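Local coordinates for uncharacterized RNA methyltransferase pyrab10780 (Pyrococcus abyssi, PDB 2JJQ), which methylates C5 of uridine 54 in tRNA, using S-adenosyl-L-methionine as the methyl donor and releasing S-adenosyl-L-homocysteine, at residues L95-Q100 with M411-P416; Y99-K104 with V118-K123; I294-S299 with A339-A344. All coordinates share one frame; numbering follows the deposited sequence.

Contact 1: L95-Q100 with M411-P416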
loop_
_atom_site.group_PDB
_atom_site.type_symbol
_atom_site.label_atom_id
_atom_site.label_comp_id
_atom_site.label_asym_id
_atom_site.label_seq_id
_atom_site.Cartn_x
_atom_site.Cartn_y
_atom_site.Cartn_z
ATOM N N LEU A 95 5.745 -18.422 3.527
ATOM C CA LEU A 95 4.718 -19.056 4.423
ATOM C C LEU A 95 3.395 -19.309 3.716
ATOM O O LEU A 95 2.914 -18.443 2.985
ATOM C CB LEU A 95 4.439 -18.159 5.623
ATOM C CG LEU A 95 5.645 -17.808 6.500
ATOM C CD1 LEU A 95 5.123 -16.828 7.538
ATOM C CD2 LEU A 95 6.277 -19.045 7.130
ATOM N N ASN A 96 2.775 -20.454 3.982
ATOM C CA ASN A 96 1.432 -20.750 3.464
ATOM C C ASN A 96 0.504 -19.630 3.882
ATOM O O ASN A 96 0.611 -19.077 5.001
ATOM C CB ASN A 96 0.878 -21.997 4.128
ATOM C CG ASN A 96 1.530 -23.248 3.617
ATOM O OD1 ASN A 96 1.927 -23.351 2.449
ATOM N ND2 ASN A 96 1.606 -24.240 4.497
ATOM N N TYR A 97 -0.432 -19.337 2.996
ATOM C CA TYR A 97 -1.298 -18.155 3.229
ATOM C C TYR A 97 -2.140 -18.277 4.488
ATOM O O TYR A 97 -2.307 -17.318 5.281
ATOM C CB TYR A 97 -2.147 -17.860 1.982
ATOM C CG TYR A 97 -2.871 -16.542 2.126
ATOM C CD1 TYR A 97 -2.150 -15.373 2.290
ATOM C CD2 TYR A 97 -4.268 -16.477 2.053
ATOM C CE1 TYR A 97 -2.806 -14.129 2.400
ATOM C CE2 TYR A 97 -4.920 -15.243 2.187
ATOM C CZ TYR A 97 -4.179 -14.085 2.363
ATOM O OH TYR A 97 -4.840 -12.863 2.544
ATOM N N ASP A 98 -2.630 -19.495 4.760
ATOM C CA ASP A 98 -3.451 -19.642 5.963
ATOM C C ASP A 98 -2.626 -19.326 7.211
ATOM O O ASP A 98 -3.163 -18.826 8.218
ATOM C CB ASP A 98 -4.089 -21.029 6.043
ATOM C CG ASP A 98 -3.101 -22.102 6.442
ATOM O OD1 ASP A 98 -2.009 -22.135 5.878
ATOM O OD2 ASP A 98 -3.396 -22.946 7.329
ATOM N N TYR A 99 -1.337 -19.633 7.168
ATOM C CA TYR A 99 -0.506 -19.323 8.333
ATOM C C TYR A 99 -0.245 -17.824 8.395
ATOM O O TYR A 99 -0.194 -17.248 9.485
ATOM C CB TYR A 99 0.810 -20.109 8.416
ATOM C CG TYR A 99 1.485 -19.761 9.723
ATOM C CD1 TYR A 99 0.915 -20.144 10.932
ATOM C CD2 TYR A 99 2.585 -18.935 9.764
ATOM C CE1 TYR A 99 1.450 -19.758 12.124
ATOM C CE2 TYR A 99 3.149 -18.546 11.007
ATOM C CZ TYR A 99 2.557 -18.957 12.159
ATOM O OH TYR A 99 3.047 -18.619 13.427
ATOM N N GLN A 100 -0.011 -17.196 7.243
ATOM C CA GLN A 100 0.098 -15.716 7.281
ATOM C C GLN A 100 -1.104 -15.150 8.036
ATOM O O GLN A 100 -0.933 -14.243 8.828
ATOM C CB GLN A 100 0.136 -15.151 5.852
ATOM C CG GLN A 100 1.446 -15.487 5.142
ATOM C CD GLN A 100 1.482 -14.850 3.778
ATOM O OE1 GLN A 100 0.941 -13.757 3.596
ATOM N NE2 GLN A 100 2.050 -15.548 2.800
ATOM N N MET A 411 -4.894 -6.463 3.513
ATOM C CA MET A 411 -4.658 -5.653 2.335
ATOM C C MET A 411 -3.284 -5.986 1.770
ATOM O O MET A 411 -2.976 -5.673 0.581
ATOM C CB MET A 411 -4.748 -4.142 2.713
ATOM C CG MET A 411 -6.250 -3.693 2.927
ATOM S SD MET A 411 -7.142 -3.485 1.343
ATOM C CE MET A 411 -5.808 -2.815 0.349
ATOM N N PHE A 412 -2.453 -6.637 2.590
ATOM C CA PHE A 412 -1.018 -6.740 2.265
ATOM C C PHE A 412 -0.493 -8.185 2.406
ATOM O O PHE A 412 0.402 -8.454 3.232
ATOM C CB PHE A 412 -0.213 -5.831 3.182
ATOM C CG PHE A 412 -0.747 -4.442 3.244
ATOM C CD1 PHE A 412 -0.529 -3.564 2.219
ATOM C CD2 PHE A 412 -1.482 -4.047 4.330
ATOM C CE1 PHE A 412 -1.039 -2.233 2.266
ATOM C CE2 PHE A 412 -2.002 -2.739 4.394
ATOM C CZ PHE A 412 -1.772 -1.842 3.366
ATOM N N PRO A 413 -1.001 -9.078 1.579
ATOM C CA PRO A 413 -0.502 -10.465 1.614
ATOM C C PRO A 413 1.036 -10.542 1.513
ATOM O O PRO A 413 1.668 -9.736 0.803
ATOM C CB PRO A 413 -1.103 -11.078 0.348
ATOM C CG PRO A 413 -2.354 -10.233 0.046
ATOM C CD PRO A 413 -2.034 -8.850 0.534
ATOM N N HIS A 414 1.637 -11.547 2.184
ATOM C CA HIS A 414 3.077 -11.796 2.124
ATOM C C HIS A 414 3.917 -10.766 2.867
ATOM O O HIS A 414 5.143 -10.789 2.755
ATOM C CB HIS A 414 3.618 -11.969 0.693
ATOM C CG HIS A 414 2.762 -12.844 -0.160
ATOM N ND1 HIS A 414 2.462 -14.145 0.185
ATOM C CD2 HIS A 414 2.121 -12.608 -1.337
ATOM C CE1 HIS A 414 1.695 -14.692 -0.745
ATOM N NE2 HIS A 414 1.459 -13.775 -1.682
ATOM N N THR A 415 3.265 -9.869 3.598
ATOM C CA THR A 415 3.946 -8.929 4.482
ATOM C C THR A 415 3.304 -9.086 5.861
ATOM O O THR A 415 2.185 -9.628 5.982
ATOM C CB THR A 415 3.742 -7.467 4.025
ATOM O OG1 THR A 415 2.444 -7.036 4.461
ATOM C CG2 THR A 415 3.821 -7.341 2.492
ATOM N N PRO A 416 3.971 -8.565 6.921
ATOM C CA PRO A 416 3.348 -8.614 8.244
ATOM C C PRO A 416 2.212 -7.612 8.482
ATOM O O PRO A 416 1.637 -7.587 9.565
ATOM C CB PRO A 416 4.511 -8.299 9.210
ATOM C CG PRO A 416 5.699 -8.073 8.393
ATOM C CD PRO A 416 5.321 -7.973 6.945
#

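Contact 2: Y99-K104 with V118-K123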
loop_
_atom_site.group_PDB
_atom_site.type_symbol
_atom_site.label_atom_id
_atom_site.label_comp_id
_atom_site.label_asym_id
_atom_site.label_seq_id
_atom_site.Cartn_x
_atom_site.Cartn_y
_atom_site.Cartn_z
ATOM N N TYR A 99 -1.337 -19.633 7.168
ATOM C CA TYR A 99 -0.506 -19.323 8.333
ATOM C C TYR A 99 -0.245 -17.824 8.395
ATOM O O TYR A 99 -0.194 -17.248 9.485
ATOM C CB TYR A 99 0.810 -20.109 8.416
ATOM C CG TYR A 99 1.485 -19.761 9.723
ATOM C CD1 TYR A 99 0.915 -20.144 10.932
ATOM C CD2 TYR A 99 2.585 -18.935 9.764
ATOM C CE1 TYR A 99 1.450 -19.758 12.124
ATOM C CE2 TYR A 99 3.149 -18.546 11.007
ATOM C CZ TYR A 99 2.557 -18.957 12.159
ATOM O OH TYR A 99 3.047 -18.619 13.427
ATOM N N GLN A 100 -0.011 -17.196 7.243
ATOM C CA GLN A 100 0.098 -15.716 7.281
ATOM C C GLN A 100 -1.104 -15.150 8.036
ATOM O O GLN A 100 -0.933 -14.243 8.828
ATOM C CB GLN A 100 0.136 -15.151 5.852
ATOM C CG GLN A 100 1.446 -15.487 5.142
ATOM C CD GLN A 100 1.482 -14.850 3.778
ATOM O OE1 GLN A 100 0.941 -13.757 3.596
ATOM N NE2 GLN A 100 2.050 -15.548 2.800
ATOM N N LEU A 101 -2.322 -15.621 7.750
ATOM C CA LEU A 101 -3.504 -15.043 8.398
ATOM C C LEU A 101 -3.541 -15.345 9.903
ATOM O O LEU A 101 -3.958 -14.521 10.709
ATOM C CB LEU A 101 -4.790 -15.585 7.730
ATOM C CG LEU A 101 -4.929 -15.202 6.274
ATOM C CD1 LEU A 101 -6.241 -15.979 5.709
ATOM C CD2 LEU A 101 -5.022 -13.699 6.091
ATOM N N GLU A 102 -3.069 -16.533 10.281
ATOM C CA GLU A 102 -3.000 -16.916 11.686
ATOM C C GLU A 102 -2.002 -15.993 12.421
ATOM O O GLU A 102 -2.278 -15.531 13.521
ATOM C CB GLU A 102 -2.566 -18.390 11.784
ATOM C CG GLU A 102 -2.360 -18.858 13.205
ATOM C CD GLU A 102 -1.927 -20.328 13.296
ATOM O OE1 GLU A 102 -2.484 -21.183 12.568
ATOM O OE2 GLU A 102 -1.043 -20.632 14.130
ATOM N N PHE A 103 -0.862 -15.716 11.799
ATOM C CA PHE A 103 0.127 -14.819 12.369
ATOM C C PHE A 103 -0.497 -13.432 12.603
ATOM O O PHE A 103 -0.257 -12.798 13.643
ATOM C CB PHE A 103 1.331 -14.703 11.410
ATOM C CG PHE A 103 2.191 -13.462 11.648
ATOM C CD1 PHE A 103 3.137 -13.468 12.641
ATOM C CD2 PHE A 103 2.043 -12.307 10.869
ATOM C CE1 PHE A 103 3.945 -12.363 12.864
ATOM C CE2 PHE A 103 2.820 -11.186 11.074
ATOM C CZ PHE A 103 3.774 -11.190 12.130
ATOM N N LYS A 104 -1.287 -12.958 11.646
ATOM C CA LYS A 104 -1.915 -11.637 11.736
ATOM C C LYS A 104 -2.981 -11.617 12.827
ATOM O O LYS A 104 -3.071 -10.647 13.568
ATOM C CB LYS A 104 -2.477 -11.199 10.367
ATOM C CG LYS A 104 -1.287 -10.770 9.498
ATOM C CD LYS A 104 -1.628 -10.551 8.044
ATOM C CE LYS A 104 -0.391 -9.989 7.324
ATOM N NZ LYS A 104 -0.577 -9.636 5.850
ATOM N N VAL A 118 -9.569 -11.608 10.659
ATOM C CA VAL A 118 -8.757 -11.133 9.532
ATOM C C VAL A 118 -9.353 -11.652 8.205
ATOM O O VAL A 118 -9.351 -12.883 7.943
ATOM C CB VAL A 118 -7.278 -11.548 9.647
ATOM C CG1 VAL A 118 -6.475 -10.924 8.505
ATOM C CG2 VAL A 118 -6.668 -11.077 10.993
ATOM N N VAL A 119 -9.833 -10.746 7.373
ATOM C CA VAL A 119 -10.432 -11.162 6.088
ATOM C C VAL A 119 -9.338 -11.410 5.060
ATOM O O VAL A 119 -8.510 -10.508 4.836
ATOM C CB VAL A 119 -11.400 -10.063 5.583
ATOM C CG1 VAL A 119 -12.062 -10.420 4.217
ATOM C CG2 VAL A 119 -12.421 -9.704 6.693
ATOM N N PRO A 120 -9.314 -12.623 4.467
ATOM C CA PRO A 120 -8.302 -12.976 3.459
ATOM C C PRO A 120 -8.434 -12.097 2.256
ATOM O O PRO A 120 -9.545 -11.645 1.914
ATOM C CB PRO A 120 -8.643 -14.446 3.076
ATOM C CG PRO A 120 -9.612 -14.934 4.107
ATOM C CD PRO A 120 -10.299 -13.708 4.662
ATOM N N SER A 121 -7.295 -11.755 1.653
ATOM C CA SER A 121 -7.321 -11.127 0.332
ATOM C C SER A 121 -7.956 -12.115 -0.685
ATOM O O SER A 121 -7.653 -13.337 -0.627
ATOM C CB SER A 121 -5.916 -10.734 -0.080
ATOM O OG SER A 121 -5.956 -10.088 -1.345
ATOM N N PRO A 122 -8.894 -11.623 -1.537
ATOM C CA PRO A 122 -9.577 -12.509 -2.505
ATOM C C PRO A 122 -8.582 -13.179 -3.419
ATOM O O PRO A 122 -8.827 -14.323 -3.861
ATOM C CB PRO A 122 -10.491 -11.537 -3.256
ATOM C CG PRO A 122 -10.927 -10.546 -2.173
ATOM C CD PRO A 122 -9.646 -10.369 -1.326
ATOM N N LYS A 123 -7.475 -12.497 -3.699
ATOM C CA LYS A 123 -6.371 -13.069 -4.492
ATOM C C LYS A 123 -5.076 -12.777 -3.815
ATOM O O LYS A 123 -4.961 -11.756 -3.169
ATOM C CB LYS A 123 -6.328 -12.510 -5.902
ATOM C CG LYS A 123 -7.573 -12.767 -6.754
ATOM C CD LYS A 123 -7.229 -12.336 -8.185
ATOM C CE LYS A 123 -8.385 -12.557 -9.166
ATOM N NZ LYS A 123 -8.456 -13.926 -9.722
#

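Contact 3: I294-S299 with A339-A344. With SAH (S-adenosyl-L-homocysteine), chain B.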
loop_
_atom_site.group_PDB
_atom_site.type_symbol
_atom_site.label_atom_id
_atom_site.label_comp_id
_atom_site.label_asym_id
_atom_site.label_seq_id
_atom_site.Cartn_x
_atom_site.Cartn_y
_atom_site.Cartn_z
ATOM N N ILE A 294 -21.638 12.536 6.342
ATOM C CA ILE A 294 -20.397 11.807 6.601
ATOM C C ILE A 294 -19.238 12.727 6.374
ATOM O O ILE A 294 -19.241 13.457 5.372
ATOM C CB ILE A 294 -20.224 10.635 5.598
ATOM C CG1 ILE A 294 -21.485 9.742 5.517
ATOM C CG2 ILE A 294 -18.999 9.745 5.926
ATOM C CD1 ILE A 294 -21.881 9.078 6.856
ATOM N N LEU A 295 -18.263 12.706 7.282
ATOM C CA LEU A 295 -16.951 13.344 6.994
ATOM C C LEU A 295 -15.917 12.271 6.651
ATOM O O LEU A 295 -15.728 11.343 7.436
ATOM C CB LEU A 295 -16.432 14.133 8.193
ATOM C CG LEU A 295 -14.992 14.650 8.161
ATOM C CD1 LEU A 295 -14.836 15.647 7.036
ATOM C CD2 LEU A 295 -14.773 15.352 9.500
ATOM N N ASP A 296 -15.271 12.406 5.487
ATOM C CA ASP A 296 -14.200 11.519 5.041
ATOM C C ASP A 296 -12.888 12.299 5.336
ATOM O O ASP A 296 -12.354 13.027 4.459
ATOM C CB ASP A 296 -14.358 11.176 3.543
ATOM C CG ASP A 296 -13.306 10.152 3.027
ATOM O OD1 ASP A 296 -12.635 9.511 3.894
ATOM O OD2 ASP A 296 -13.201 9.976 1.763
ATOM N N MET A 297 -12.369 12.124 6.557
ATOM C CA MET A 297 -11.173 12.837 7.013
ATOM C C MET A 297 -9.913 12.047 6.594
ATOM O O MET A 297 -9.877 10.824 6.735
ATOM C CB MET A 297 -11.254 13.093 8.534
ATOM C CG MET A 297 -10.049 13.958 9.068
ATOM S SD MET A 297 -9.870 15.479 8.107
ATOM C CE MET A 297 -8.168 15.937 8.441
ATOM N N TYR A 298 -8.883 12.767 6.144
ATOM C CA TYR A 298 -7.714 12.170 5.491
ATOM C C TYR A 298 -8.216 11.389 4.257
ATOM O O TYR A 298 -7.854 10.252 4.047
ATOM C CB TYR A 298 -6.984 11.225 6.423
ATOM C CG TYR A 298 -6.669 11.786 7.814
ATOM C CD1 TYR A 298 -5.568 12.614 8.014
ATOM C CD2 TYR A 298 -7.436 11.413 8.928
ATOM C CE1 TYR A 298 -5.273 13.115 9.276
ATOM C CE2 TYR A 298 -7.116 11.865 10.186
ATOM C CZ TYR A 298 -6.039 12.714 10.347
ATOM O OH TYR A 298 -5.743 13.138 11.613
ATOM N N SER A 299 -9.013 12.058 3.426
ATOM C CA SER A 299 -9.731 11.364 2.300
ATOM C C SER A 299 -8.805 10.869 1.223
ATOM O O SER A 299 -9.183 10.035 0.393
ATOM C CB SER A 299 -10.725 12.317 1.641
ATOM O OG SER A 299 -10.028 13.384 1.004
ATOM N N ALA A 339 -20.511 15.302 -3.880
ATOM C CA ALA A 339 -19.728 15.243 -2.631
ATOM C C ALA A 339 -18.762 16.417 -2.763
ATOM O O ALA A 339 -18.473 16.860 -3.898
ATOM C CB ALA A 339 -18.957 13.940 -2.519
ATOM N N GLU A 340 -18.269 16.930 -1.638
ATOM C CA GLU A 340 -17.363 18.070 -1.682
ATOM C C GLU A 340 -16.060 17.664 -0.966
ATOM O O GLU A 340 -16.118 17.007 0.090
ATOM C CB GLU A 340 -18.049 19.267 -1.008
ATOM C CG GLU A 340 -17.209 20.331 -0.401
ATOM C CD GLU A 340 -18.078 21.478 0.233
ATOM O OE1 GLU A 340 -19.259 21.670 -0.217
ATOM O OE2 GLU A 340 -17.583 22.170 1.186
ATOM N N PHE A 341 -14.923 18.001 -1.578
ATOM C CA PHE A 341 -13.579 17.792 -1.015
ATOM C C PHE A 341 -12.817 19.109 -0.918
ATOM O O PHE A 341 -12.880 19.939 -1.826
ATOM C CB PHE A 341 -12.779 16.754 -1.812
ATOM C CG PHE A 341 -13.382 15.371 -1.747
ATOM C CD1 PHE A 341 -12.942 14.438 -0.786
ATOM C CD2 PHE A 341 -14.405 15.035 -2.611
ATOM C CE1 PHE A 341 -13.518 13.152 -0.719
ATOM C CE2 PHE A 341 -15.012 13.709 -2.571
ATOM C CZ PHE A 341 -14.557 12.803 -1.616
ATOM N N GLU A 342 -12.104 19.288 0.173
ATOM C CA GLU A 342 -11.388 20.527 0.444
ATOM C C GLU A 342 -10.040 20.222 1.130
ATOM O O GLU A 342 -9.870 19.210 1.826
ATOM C CB GLU A 342 -12.245 21.426 1.361
ATOM C CG GLU A 342 -13.665 21.721 0.795
ATOM C CD GLU A 342 -13.665 22.682 -0.413
ATOM O OE1 GLU A 342 -12.567 23.125 -0.852
ATOM O OE2 GLU A 342 -14.763 22.994 -0.947
ATOM N N VAL A 343 -9.059 21.096 0.901
ATOM C CA VAL A 343 -7.755 20.907 1.506
ATOM C C VAL A 343 -7.795 21.515 2.893
ATOM O O VAL A 343 -8.159 22.703 3.058
ATOM C CB VAL A 343 -6.680 21.605 0.663
ATOM C CG1 VAL A 343 -5.307 21.584 1.422
ATOM C CG2 VAL A 343 -6.607 20.972 -0.708
ATOM N N ALA A 344 -7.490 20.718 3.889
ATOM C CA ALA A 344 -7.401 21.200 5.277
ATOM C C ALA A 344 -6.498 20.254 6.046
ATOM O O ALA A 344 -6.348 19.078 5.692
ATOM C CB ALA A 344 -8.740 21.263 5.902
HETATM N N SAH B . -8.369 7.411 2.826
HETATM C CA SAH B . -7.254 7.628 1.847
HETATM C CB SAH B . -5.904 7.257 2.458
HETATM C CG SAH B . -5.506 8.159 3.605
HETATM S SD SAH B . -3.712 8.074 3.742
HETATM C C SAH B . -7.488 6.714 0.666
HETATM O O SAH B . -6.840 6.789 -0.390
HETATM O OXT SAH B . -8.337 5.841 0.768
HETATM C "C5'" SAH B . -3.510 9.358 4.952
HETATM C "C4'" SAH B . -3.829 10.729 4.330
HETATM O "O4'" SAH B . -3.511 11.817 5.238
HETATM C "C3'" SAH B . -3.052 11.040 3.051
HETATM O "O3'" SAH B . -3.993 11.205 1.970
HETATM C "C2'" SAH B . -2.270 12.336 3.380
HETATM O "O2'" SAH B . -2.162 13.284 2.314
HETATM C "C1'" SAH B . -3.082 12.961 4.475
HETATM N N9 SAH B . -2.388 13.705 5.521
HETATM C C8 SAH B . -1.169 13.456 6.057
HETATM N N7 SAH B . -0.960 14.313 7.092
HETATM C C5 SAH B . -2.054 15.078 7.236
HETATM C C6 SAH B . -2.498 16.166 8.132
HETATM N N6 SAH B . -1.639 16.580 9.096
HETATM N N1 SAH B . -3.749 16.690 7.918
HETATM C C2 SAH B . -4.573 16.251 6.941
HETATM N N3 SAH B . -4.211 15.279 6.092
HETATM C C4 SAH B . -3.005 14.672 6.207
#

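Contact 1: L95-Q100 with M411-P416
Gln100 and His414 join the first turn of helix 97-112 to a type II beta turn, Phe412 to Thr415. This turn lies in the loop between strands 403-409 and 419-424 of the catalytic domain. His414 takes the third position of the turn, with a positive phi.

The polar part is a two-point grip by one amide. Gln100 OE1 accepts from the backbone N of His414 at 2.7 Å. The NH group lies off the carbonyl plane and the bond is bent. Gln100 NE2 donates to His414 ND1 at 3.0 Å, and this bond is nearly straight at 164°. NE2 meets the ring at its edge, somewhat out of the ring plane, and the amide and imidazole planes stand 63° apart. The extended glutamine chain (chi2 -177°) brings the amide to the turn. A further bond, from Gln100 NE2 to Leu95 O at 3.0 Å, fixes the rotation of the amide. His414 NE2 is bonded to Ile124 O, consistent with a neutral ring protonated there. The ring also meets Phe125, and the side chains of His414 and Cys90, a probable ligand of the iron-sulfur cluster, are about 4 Å apart.

The apolar part is small. Tyr97 CE1 lies 4.1 Å from Pro413 CB, an oblique approach, while the tyrosine hydroxyl is held by Asp410.

Within the turn, Phe412 O takes two bonds from Thr415. One comes from the backbone N. The other comes from the hydroxyl, with Thr415 OG1 2.8 Å from Phe412 O.

Contact 2: Y99-K104 with V118-K123
Lys104 NZ is gripped by several acceptors, while the root of the same side chain packs on Val118. Asp410 OD1 forms a salt bridge with this nitrogen and His417 O a hydrogen bond. Thr415 O and Phe412 O add weak bonds. Together they are consistent with a charged lysine, although the residue is buried. The chain is extended beyond CG, so its end leads away from segment 118-123 toward the loop before strand 419-424. What meets Val118 is the base of the chain, with Lys104 CB 4.2 Å from Val118 CG2.

The rest of the contact is apolar. No hydrogen bond crosses between the two segments. Leu101 stands at the middle and divides its two methyls between two partners. Leu101 CD2 touches Val118 CG1 at 4.0 Å. Leu101 CD1 lies against the ring of Pro120, 3.9 Å from Pro120 CG, and these two side chains cross at about a right angle. Leu101 CG is anti to its own carbonyl carbon (chi1 -63°), which sends the fork across to Val118 and Pro120.

Val118 is divided in the same way. CG1 is anti to the backbone N and serves Leu101. CG2 is anti to the carbonyl carbon and serves Lys104. Arg105 and Leu108, on the next turns of the helix, also touch Val118. Past Pro120 the chain bends away, and Ser121 OG donates to Lys123 O at 2.7 Å.

Helix 97-112 leads through a short connection into strand 117-119 and packs back on it through Leu101 and Lys104. The strand is an outermost one of the mixed eight-stranded sheet, beside and parallel to strand 403-409. This fixes helix 97-112 on the edge of the sheet that also carries the catalytic domain's strands.

Contact 3: I294-S299 with A339-A344
Ser299 and Asp296 both approach the edge of the Phe341 ring. The strands that carry Asp296 and Phe341 are not neighbours, since strand 314-319 runs between them. The contact is therefore made by side chains alone, and no hydrogen bond crosses it.

The van der Waals contacts lie along the CD1-CE1 edge of the phenyl ring. Ser299 OG lies 3.6 Å from Phe341 CD1, and Ser299 CB sits in the ring plane, 3.8 Å from Phe341 CE1. Asp296 OD2 comes to 4.0 Å from Phe341 CE1, with the carboxylate turned 76° from the ring. The main partner of that oxygen is Gly305 N, in the first turn of helix 303-310. Phe341 also packs on Ala328 and Val332 of helix 322-335.

Within these segments the polar contact with the ligand is made by backbone. The amino group of S-adenosyl-L-homocysteine donates from its N to Tyr298 O at 3.1 Å. The ligand is also bonded to Asp319, Asp360 and Gln272. The Tyr298 hydroxyl is bonded to Asp346.

The other ligand contacts are packing. Tyr298 meets the ribose obliquely, with CD1 3.5 Å from O4' of the ligand. The adenine lies at the edge of the tyrosine ring, with ligand C4 in its plane. The Met297 chain bends at chi2 (52°) and sets its CE methyl over the centre of that ring. The same methyl is 3.9 Å from ligand C2. From the other segment, Ala344 O reaches ligand C2 at 3.6 Å.

After strand 293-297, Gly300, Gly302 and Gly305 resemble a Rossmann-type GxGxxG pattern, consistent with the first S-adenosylmethionine-binding motif of class I methyltransferases. The site is the cofactor pocket at the C-terminal ends of the parallel strands of this Rossmann-like fold.

Contacts 1 and 2 are neighbours, with centres about 6 Å apart. They share Tyr99 and Gln100 on helix 97-112. Tyr97 OH of contact 1 and Ser121 N of contact 2, 2.8 Å apart, probably form a hydrogen bond. Contact 3 lies about 32 Å from contact 1 and about 31 Å from contact 2, between centres. Contacts 2 and 3 reach the same sheet. Contact 3 supplies Met297, Tyr298, Ser299 and Ala344 to the S-adenosyl-L-homocysteine pocket. Contact 1 lies near the probable cluster ligands, and its Met411 and Phe412 touch Glu419, the predicted proton acceptor. In contact 2 Val118 is about 9 Å from Glu419 and Lys104 about 10 Å from Cys387, between side chains.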